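Acetyl-CoA C-acetyltransferase (Syntrophomonas wolfei subsp. wolfei, PDB 7N7Z) probably catalyses the reversible condensation of two acetyl-CoA molecules to acetoacetyl-CoA and free CoA. Local coordinates at residues V298-V303 with A394-W399; D313-E318 with L380-A385. All coordinates share one frame; numbering follows the deposited sequence.

Contact 1 of 2, residues V298-V303 with A394-W399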
ATOM      1  N   VAL B 298      31.165  13.123 -24.801  1.00 46.03           N
ATOM      2  CA  VAL B 298      32.360  12.335 -24.547  1.00 47.71           C
ATOM      3  C   VAL B 298      32.267  10.936 -25.146  1.00 41.80           C
ATOM      4  O   VAL B 298      33.305  10.341 -25.459  1.00 41.92           O
ATOM      5  CB  VAL B 298      32.661  12.259 -23.033  1.00 49.42           C
ATOM      6  CG1 VAL B 298      33.053  13.629 -22.498  1.00 54.05           C
ATOM      7  CG2 VAL B 298      31.471  11.701 -22.264  1.00 43.59           C
ATOM      8  N   ALA B 299      31.059  10.396 -25.325  1.00 41.41           N
ATOM      9  CA  ALA B 299      30.916   9.075 -25.924  1.00 41.22           C
ATOM     10  C   ALA B 299      31.082   9.125 -27.438  1.00 41.94           C
ATOM     11  O   ALA B 299      31.725   8.247 -28.023  1.00 42.24           O
ATOM     12  CB  ALA B 299      29.554   8.481 -25.559  1.00 39.99           C
ATOM     13  N   MET B 300      30.514  10.142 -28.087  1.00 39.74           N
ATOM     14  CA  MET B 300      30.606  10.223 -29.542  1.00 41.26           C
ATOM     15  C   MET B 300      32.046  10.322 -30.026  1.00 40.78           C
ATOM     16  O   MET B 300      32.424   9.555 -30.928  1.00 44.00           O
ATOM     17  CB  MET B 300      29.767  11.403 -30.044  1.00 44.92           C
ATOM     18  CG  MET B 300      28.270  11.182 -29.938  1.00 43.43           C
ATOM     19  SD  MET B 300      27.347  12.717 -30.136  1.00 48.35           S
ATOM     20  CE  MET B 300      27.461  12.951 -31.908  1.00 45.17           C
ATOM     21  N   PRO B 301      32.891  11.211 -29.496  1.00 41.78           N
ATOM     22  CA  PRO B 301      34.294  11.218 -29.943  1.00 43.03           C
ATOM     23  C   PRO B 301      35.012   9.912 -29.657  1.00 43.25           C
ATOM     24  O   PRO B 301      35.869   9.497 -30.448  1.00 43.17           O
ATOM     25  CB  PRO B 301      34.914  12.385 -29.160  1.00 43.82           C
ATOM     26  CG  PRO B 301      33.759  13.211 -28.691  1.00 42.60           C
ATOM     27  CD  PRO B 301      32.629  12.254 -28.489  1.00 41.75           C
ATOM     28  N   LYS B 302      34.683   9.248 -28.549  1.00 42.15           N
ATOM     29  CA  LYS B 302      35.369   8.010 -28.191  1.00 45.01           C
ATOM     30  C   LYS B 302      35.089   6.911 -29.210  1.00 43.41           C
ATOM     31  O   LYS B 302      36.019   6.303 -29.752  1.00 43.84           O
ATOM     32  CB  LYS B 302      34.948   7.564 -26.792  1.00 42.96           C
ATOM     33  CG  LYS B 302      35.732   6.375 -26.264  1.00 44.66           C
ATOM     34  CD  LYS B 302      35.427   6.118 -24.800  1.00 42.56           C
ATOM     35  CE  LYS B 302      35.565   4.646 -24.454  1.00 45.88           C
ATOM     36  NZ  LYS B 302      35.100   4.351 -23.070  1.00 43.96           N
ATOM     37  N   VAL B 303      33.811   6.638 -29.480  1.00 40.71           N
ATOM     38  CA  VAL B 303      33.467   5.577 -30.424  1.00 44.00           C
ATOM     39  C   VAL B 303      34.064   5.873 -31.794  1.00 44.99           C
ATOM     40  O   VAL B 303      34.500   4.961 -32.509  1.00 44.34           O
ATOM     41  CB  VAL B 303      31.939   5.394 -30.495  1.00 40.35           C
ATOM     42  CG1 VAL B 303      31.270   6.620 -31.105  1.00 44.23           C
ATOM     43  CG2 VAL B 303      31.593   4.138 -31.282  1.00 41.74           C
ATOM     44  N   ALA B 394      27.115   7.347 -20.479  1.00 39.51           N
ATOM     45  CA  ALA B 394      26.471   7.465 -21.776  1.00 39.05           C
ATOM     46  C   ALA B 394      27.077   6.481 -22.775  1.00 38.44           C
ATOM     47  O   ALA B 394      28.116   5.865 -22.530  1.00 37.61           O
ATOM     48  CB  ALA B 394      26.593   8.896 -22.301  1.00 35.62           C
ATOM     49  N   MET B 395      26.413   6.345 -23.922  1.00 38.28           N
ATOM     50  CA  MET B 395      26.818   5.383 -24.934  1.00 35.96           C
ATOM     51  C   MET B 395      26.724   6.008 -26.318  1.00 38.43           C
ATOM     52  O   MET B 395      26.004   6.985 -26.540  1.00 33.84           O
ATOM     53  CB  MET B 395      25.953   4.117 -24.885  1.00 32.07           C
ATOM     54  CG  MET B 395      26.418   3.090 -23.870  1.00 36.83           C
ATOM     55  SD  MET B 395      25.445   1.574 -23.928  1.00 40.20           S
ATOM     56  CE  MET B 395      26.397   0.613 -25.105  1.00 36.24           C
ATOM     57  N   ALA B 396      27.470   5.419 -27.250  1.00 38.20           N
ATOM     58  CA  ALA B 396      27.424   5.791 -28.654  1.00 40.01           C
ATOM     59  C   ALA B 396      27.783   4.565 -29.480  1.00 37.95           C
ATOM     60  O   ALA B 396      28.518   3.688 -29.022  1.00 35.18           O
ATOM     61  CB  ALA B 396      28.377   6.950 -28.969  1.00 38.09           C
ATOM     62  N   SER B 397      27.255   4.510 -30.701  1.00 36.89           N
ATOM     63  CA  SER B 397      27.492   3.370 -31.575  1.00 34.07           C
ATOM     64  C   SER B 397      27.518   3.846 -33.020  1.00 38.57           C
ATOM     65  O   SER B 397      26.873   4.837 -33.374  1.00 37.49           O
ATOM     66  CB  SER B 397      26.421   2.288 -31.390  1.00 33.53           C
ATOM     67  OG  SER B 397      25.119   2.825 -31.538  1.00 33.61           O
ATOM     68  N   LEU B 398      28.272   3.124 -33.848  1.00 36.87           N
ATOM     69  CA  LEU B 398      28.445   3.458 -35.255  1.00 35.90           C
ATOM     70  C   LEU B 398      28.141   2.241 -36.115  1.00 37.55           C
ATOM     71  O   LEU B 398      28.439   1.105 -35.733  1.00 37.56           O
ATOM     72  CB  LEU B 398      29.865   3.951 -35.538  1.00 36.52           C
ATOM     73  CG  LEU B 398      30.271   5.218 -34.785  1.00 39.54           C
ATOM     74  CD1 LEU B 398      31.786   5.356 -34.760  1.00 43.83           C
ATOM     75  CD2 LEU B 398      29.624   6.444 -35.408  1.00 41.99           C
ATOM     76  N   TRP B 399      27.543   2.488 -37.279  1.00 39.13           N
ATOM     77  CA  TRP B 399      27.070   1.423 -38.150  1.00 36.88           C
ATOM     78  C   TRP B 399      27.256   1.852 -39.598  1.00 39.15           C
ATOM     79  O   TRP B 399      27.353   3.044 -39.904  1.00 38.39           O
ATOM     80  CB  TRP B 399      25.595   1.092 -37.877  1.00 34.03           C
ATOM     81  CG  TRP B 399      25.254   0.936 -36.413  1.00 37.13           C
ATOM     82  CD1 TRP B 399      25.166   1.928 -35.476  1.00 35.12           C
ATOM     83  CD2 TRP B 399      24.949  -0.285 -35.730  1.00 33.79           C
ATOM     84  NE1 TRP B 399      24.830   1.399 -34.255  1.00 36.51           N
ATOM     85  CE2 TRP B 399      24.691   0.042 -34.384  1.00 35.85           C
ATOM     86  CE3 TRP B 399      24.871  -1.624 -36.126  1.00 34.16           C
ATOM     87  CZ2 TRP B 399      24.361  -0.919 -33.432  1.00 31.06           C
ATOM     88  CZ3 TRP B 399      24.544  -2.577 -35.179  1.00 35.55           C
ATOM     89  CH2 TRP B 399      24.291  -2.220 -33.848  1.00 33.72           C
TER
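Helix 296-307 lies on the large mixed sheet of the thiolase fold, here through its segment 298-303. The strand beneath is 394-400, and the axes of the two short segments pass 6.9 Å apart, at 36°. The contact is buried and apolar. Alternate residues of the strand, Ala394, Ala396 and Leu398, direct their CB atoms toward the helix. Ala394 meets only the methyl of Ala299, loosely. Its side chain lies about 5 Å from that of Cys388, a predicted active-site residue. Met395 turns its side chain away, toward helix 94-107, but its carbonyl carbon lies 3.8 Å from Ala299 CB. Ala396 holds the centre. Its CB sits 3.9 Å from Ala299 CB and 3.6 Å from Val303 CG1, and it also touches Ala299 O. That oxygen accepts the backbone bond from Val303 N, so the methyl rests against a full helical turn. Small residues on both sides let the backbones come close, with Ala299 CA and Ala396 CA 5.5 Å apart. Ser397 points to the other face, where its OG accepts from Trp399 NE1, which donates in the plane of its ring. Val303 carries the far end of the contact. Its CG1 takes the crowded position between backbone N and carbonyl carbon (chi1 67°), and CG2 lies anti to N. An alanine here lacks both branches and would probably leave Ala396 and Leu398 less well packed. Leu398 crosses the valine obliquely, its CD1 lying 3.7 Å from Val303 CG2 and 3.5 Å from Val303 O.

Contact 2 of 2, residues D313-E318 with L380-A385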
ATOM      1  N   ASP B 313      32.369  11.898 -41.276  1.00 53.66           N
ATOM      2  CA  ASP B 313      32.179  10.687 -42.067  1.00 52.75           C
ATOM      3  C   ASP B 313      30.781  10.104 -41.894  1.00 50.51           C
ATOM      4  O   ASP B 313      30.280   9.427 -42.799  1.00 48.16           O
ATOM      5  CB  ASP B 313      33.223   9.634 -41.686  1.00 53.42           C
ATOM      6  CG  ASP B 313      34.632  10.044 -42.065  1.00 55.72           C
ATOM      7  OD1 ASP B 313      34.787  10.876 -42.985  1.00 53.09           O
ATOM      8  OD2 ASP B 313      35.588   9.532 -41.444  1.00 57.46           O
ATOM      9  N   VAL B 314      30.142  10.350 -40.751  1.00 48.37           N
ATOM     10  CA  VAL B 314      28.830   9.773 -40.485  1.00 48.31           C
ATOM     11  C   VAL B 314      27.784  10.481 -41.334  1.00 46.99           C
ATOM     12  O   VAL B 314      27.699  11.716 -41.343  1.00 47.05           O
ATOM     13  CB  VAL B 314      28.496   9.870 -38.989  1.00 46.30           C
ATOM     14  CG1 VAL B 314      27.245   9.065 -38.667  1.00 43.10           C
ATOM     15  CG2 VAL B 314      29.677   9.393 -38.156  1.00 47.13           C
ATOM     16  N   ASP B 315      26.975   9.696 -42.051  1.00 45.03           N
ATOM     17  CA  ASP B 315      25.980  10.274 -42.945  1.00 43.20           C
ATOM     18  C   ASP B 315      24.754  10.778 -42.195  1.00 44.22           C
ATOM     19  O   ASP B 315      24.097  11.719 -42.656  1.00 40.35           O
ATOM     20  CB  ASP B 315      25.552   9.245 -43.995  1.00 42.75           C
ATOM     21  CG  ASP B 315      26.675   8.878 -44.950  1.00 45.19           C
ATOM     22  OD1 ASP B 315      27.566   9.723 -45.184  1.00 43.12           O
ATOM     23  OD2 ASP B 315      26.663   7.742 -45.472  1.00 45.55           O
ATOM     24  N   TYR B 316      24.425  10.178 -41.053  1.00 41.05           N
ATOM     25  CA  TYR B 316      23.262  10.607 -40.289  1.00 41.34           C
ATOM     26  C   TYR B 316      23.447  10.203 -38.833  1.00 41.53           C
ATOM     27  O   TYR B 316      24.009   9.143 -38.546  1.00 40.80           O
ATOM     28  CB  TYR B 316      21.970  10.003 -40.851  1.00 39.27           C
ATOM     29  CG  TYR B 316      20.735  10.380 -40.068  1.00 38.57           C
ATOM     30  CD1 TYR B 316      20.247  11.679 -40.088  1.00 40.38           C
ATOM     31  CD2 TYR B 316      20.057   9.438 -39.307  1.00 39.19           C
ATOM     32  CE1 TYR B 316      19.119  12.031 -39.371  1.00 40.61           C
ATOM     33  CE2 TYR B 316      18.927   9.780 -38.588  1.00 41.87           C
ATOM     34  CZ  TYR B 316      18.463  11.078 -38.624  1.00 39.16           C
ATOM     35  OH  TYR B 316      17.338  11.425 -37.910  1.00 38.99           O
ATOM     36  N   TRP B 317      22.969  11.055 -37.928  1.00 40.29           N
ATOM     37  CA  TRP B 317      23.091  10.848 -36.494  1.00 43.03           C
ATOM     38  C   TRP B 317      21.713  10.840 -35.847  1.00 42.72           C
ATOM     39  O   TRP B 317      20.838  11.629 -36.218  1.00 41.46           O
ATOM     40  CB  TRP B 317      23.934  11.949 -35.842  1.00 43.06           C
ATOM     41  CG  TRP B 317      25.412  11.760 -35.960  1.00 45.60           C
ATOM     42  CD1 TRP B 317      26.242  12.346 -36.871  1.00 44.78           C
ATOM     43  CD2 TRP B 317      26.244  10.943 -35.127  1.00 44.44           C
ATOM     44  NE1 TRP B 317      27.536  11.942 -36.661  1.00 46.37           N
ATOM     45  CE2 TRP B 317      27.565  11.078 -35.597  1.00 46.61           C
ATOM     46  CE3 TRP B 317      26.000  10.108 -34.033  1.00 42.96           C
ATOM     47  CZ2 TRP B 317      28.639  10.411 -35.011  1.00 44.68           C
ATOM     48  CZ3 TRP B 317      27.067   9.445 -33.453  1.00 45.30           C
ATOM     49  CH2 TRP B 317      28.369   9.599 -33.943  1.00 45.43           C
ATOM     50  N   GLU B 318      21.528   9.952 -34.874  1.00 42.08           N
ATOM     51  CA  GLU B 318      20.363   9.965 -33.992  1.00 40.10           C
ATOM     52  C   GLU B 318      20.879  10.220 -32.579  1.00 41.31           C
ATOM     53  O   GLU B 318      21.319   9.290 -31.895  1.00 40.85           O
ATOM     54  CB  GLU B 318      19.579   8.659 -34.067  1.00 39.14           C
ATOM     55  CG  GLU B 318      18.555   8.602 -35.186  1.00 39.56           C
ATOM     56  CD  GLU B 318      17.302   9.401 -34.877  1.00 47.55           C
ATOM     57  OE1 GLU B 318      16.614   9.076 -33.883  1.00 41.55           O
ATOM     58  OE2 GLU B 318      17.001  10.351 -35.632  1.00 41.32           O
ATOM     59  N   LEU B 380      21.705   6.643 -47.671  1.00 42.65           N
ATOM     60  CA  LEU B 380      22.996   6.898 -47.058  1.00 44.89           C
ATOM     61  C   LEU B 380      23.634   5.583 -46.611  1.00 42.56           C
ATOM     62  O   LEU B 380      23.046   4.505 -46.727  1.00 41.09           O
ATOM     63  CB  LEU B 380      22.842   7.864 -45.885  1.00 42.59           C
ATOM     64  CG  LEU B 380      22.207   9.214 -46.226  1.00 48.18           C
ATOM     65  CD1 LEU B 380      21.768   9.933 -44.957  1.00 47.46           C
ATOM     66  CD2 LEU B 380      23.161  10.080 -47.038  1.00 49.47           C
ATOM     67  N   THR B 381      24.853   5.675 -46.080  1.00 42.98           N
ATOM     68  CA  THR B 381      25.652   4.497 -45.770  1.00 43.71           C
ATOM     69  C   THR B 381      26.042   4.409 -44.303  1.00 38.84           C
ATOM     70  O   THR B 381      25.844   3.360 -43.681  1.00 41.02           O
ATOM     71  CB  THR B 381      26.921   4.485 -46.643  1.00 50.30           C
ATOM     72  OG1 THR B 381      26.567   4.706 -48.014  1.00 46.27           O
ATOM     73  CG2 THR B 381      27.650   3.153 -46.516  1.00 44.55           C
ATOM     74  N   LYS B 382      26.591   5.475 -43.729  1.00 39.68           N
ATOM     75  CA  LYS B 382      27.191   5.435 -42.400  1.00 42.07           C
ATOM     76  C   LYS B 382      26.309   6.182 -41.408  1.00 40.96           C
ATOM     77  O   LYS B 382      26.018   7.368 -41.600  1.00 39.62           O
ATOM     78  CB  LYS B 382      28.597   6.036 -42.433  1.00 44.10           C
ATOM     79  CG  LYS B 382      29.580   5.234 -43.275  1.00 42.53           C
ATOM     80  CD  LYS B 382      30.967   5.856 -43.276  1.00 48.11           C
ATOM     81  CE  LYS B 382      31.927   5.059 -44.143  1.00 49.18           C
ATOM     82  NZ  LYS B 382      33.146   5.837 -44.501  1.00 54.34           N
ATOM     83  N   GLY B 383      25.899   5.489 -40.344  1.00 39.82           N
ATOM     84  CA  GLY B 383      25.057   6.084 -39.331  1.00 38.67           C
ATOM     85  C   GLY B 383      25.652   5.918 -37.947  1.00 37.97           C
ATOM     86  O   GLY B 383      26.504   5.063 -37.703  1.00 35.25           O
ATOM     87  N   GLY B 384      25.181   6.759 -37.038  1.00 38.95           N
ATOM     88  CA  GLY B 384      25.616   6.704 -35.653  1.00 38.45           C
ATOM     89  C   GLY B 384      24.489   7.110 -34.733  1.00 41.47           C
ATOM     90  O   GLY B 384      23.607   7.890 -35.108  1.00 42.06           O
ATOM     91  N   ALA B 385      24.515   6.572 -33.516  1.00 38.05           N
ATOM     92  CA  ALA B 385      23.490   6.857 -32.522  1.00 38.80           C
ATOM     93  C   ALA B 385      24.135   6.944 -31.149  1.00 39.51           C
ATOM     94  O   ALA B 385      24.956   6.094 -30.790  1.00 35.76           O
ATOM     95  CB  ALA B 385      22.397   5.783 -32.527  1.00 38.80           C
TER
HETATM   96  O   HOH W   1      34.722   6.945 -42.224  1.00 50.73           O
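This is a parallel strand pairing at the edge of the large mixed sheet, where strand 316-319 is outermost within the chain and strand 382-387 is its neighbour. Tyr316 pairs with Gly383, Trp317 with Gly384 and Glu318 with Ala385. Gly384 is held by two bonds to the same strand: its N donates to Tyr316 O at 3.1 Å, nearly along the C=O axis, and its O accepts from Glu318 N at 2.9 Å. At the start of the pairing Lys382 O accepts two bonds. Tyr316 N comes in the carbonyl plane, whereas Asp315 N lies 2.6 Å from Lys382 O, above that plane. Asp315 CG stands beside the backbone N (chi1 -66°), which brings OD2 to two backbone N-H groups. Thr381 N donates to the anti lone pair of Asp315 OD2 at 2.8 Å, and Lys382 N reaches the same oxygen from above the carboxylate plane. These two donors would probably favour the charged form of Asp315. Leu380 packs its CB and branches against Asp315 CB. A helical connection that ends in helix 360-378 leads from one strand to the other, a beta-alpha-beta crossover of the thiolase fold; Tyr316 and Leu380 both touch Leu375 on that helix. On the sheet face that carries Trp317, Gly384 CA makes a CH-pi contact, 4.1 Å from the centroid of the Trp317 six-membered ring. Val314 CG1 lies over the same ring face. A side chain at Gly384 would clash, its first carbon falling about 2.7 Å from Trp317 CZ3. On the opposite face of the sheet, Tyr316 OH donates to Glu318 OE2 at 2.5 Å and also bonds His349 N. Lys382 NZ donates to a water that bonds Asp313 OD2 weakly; Lys310 N is that oxygen's stronger partner.

How the contacts relate
The centres of contacts 1 and 2 lie about 12 Å apart, on one side of the chain's centre and in the C-terminal half of the chain. Contact 2 is nested inside the chain loop closed by contact 1: helix 296-307 leads to strand 316-319, and strand 382-387 leads to strand 394-400. The last two strands are antiparallel neighbours, probably bonded from Ser397 N to Ala385 O and from Trp399 N to Gly383 O. Trp317 bridges the contacts on the face that helix 296-307 packs on, with Met300 CE and Leu398 CD2 against its ring system. The helix thus packs on strand 394-400 next to the edge pair, and contact 1 lies nearer the predicted catalytic cysteines.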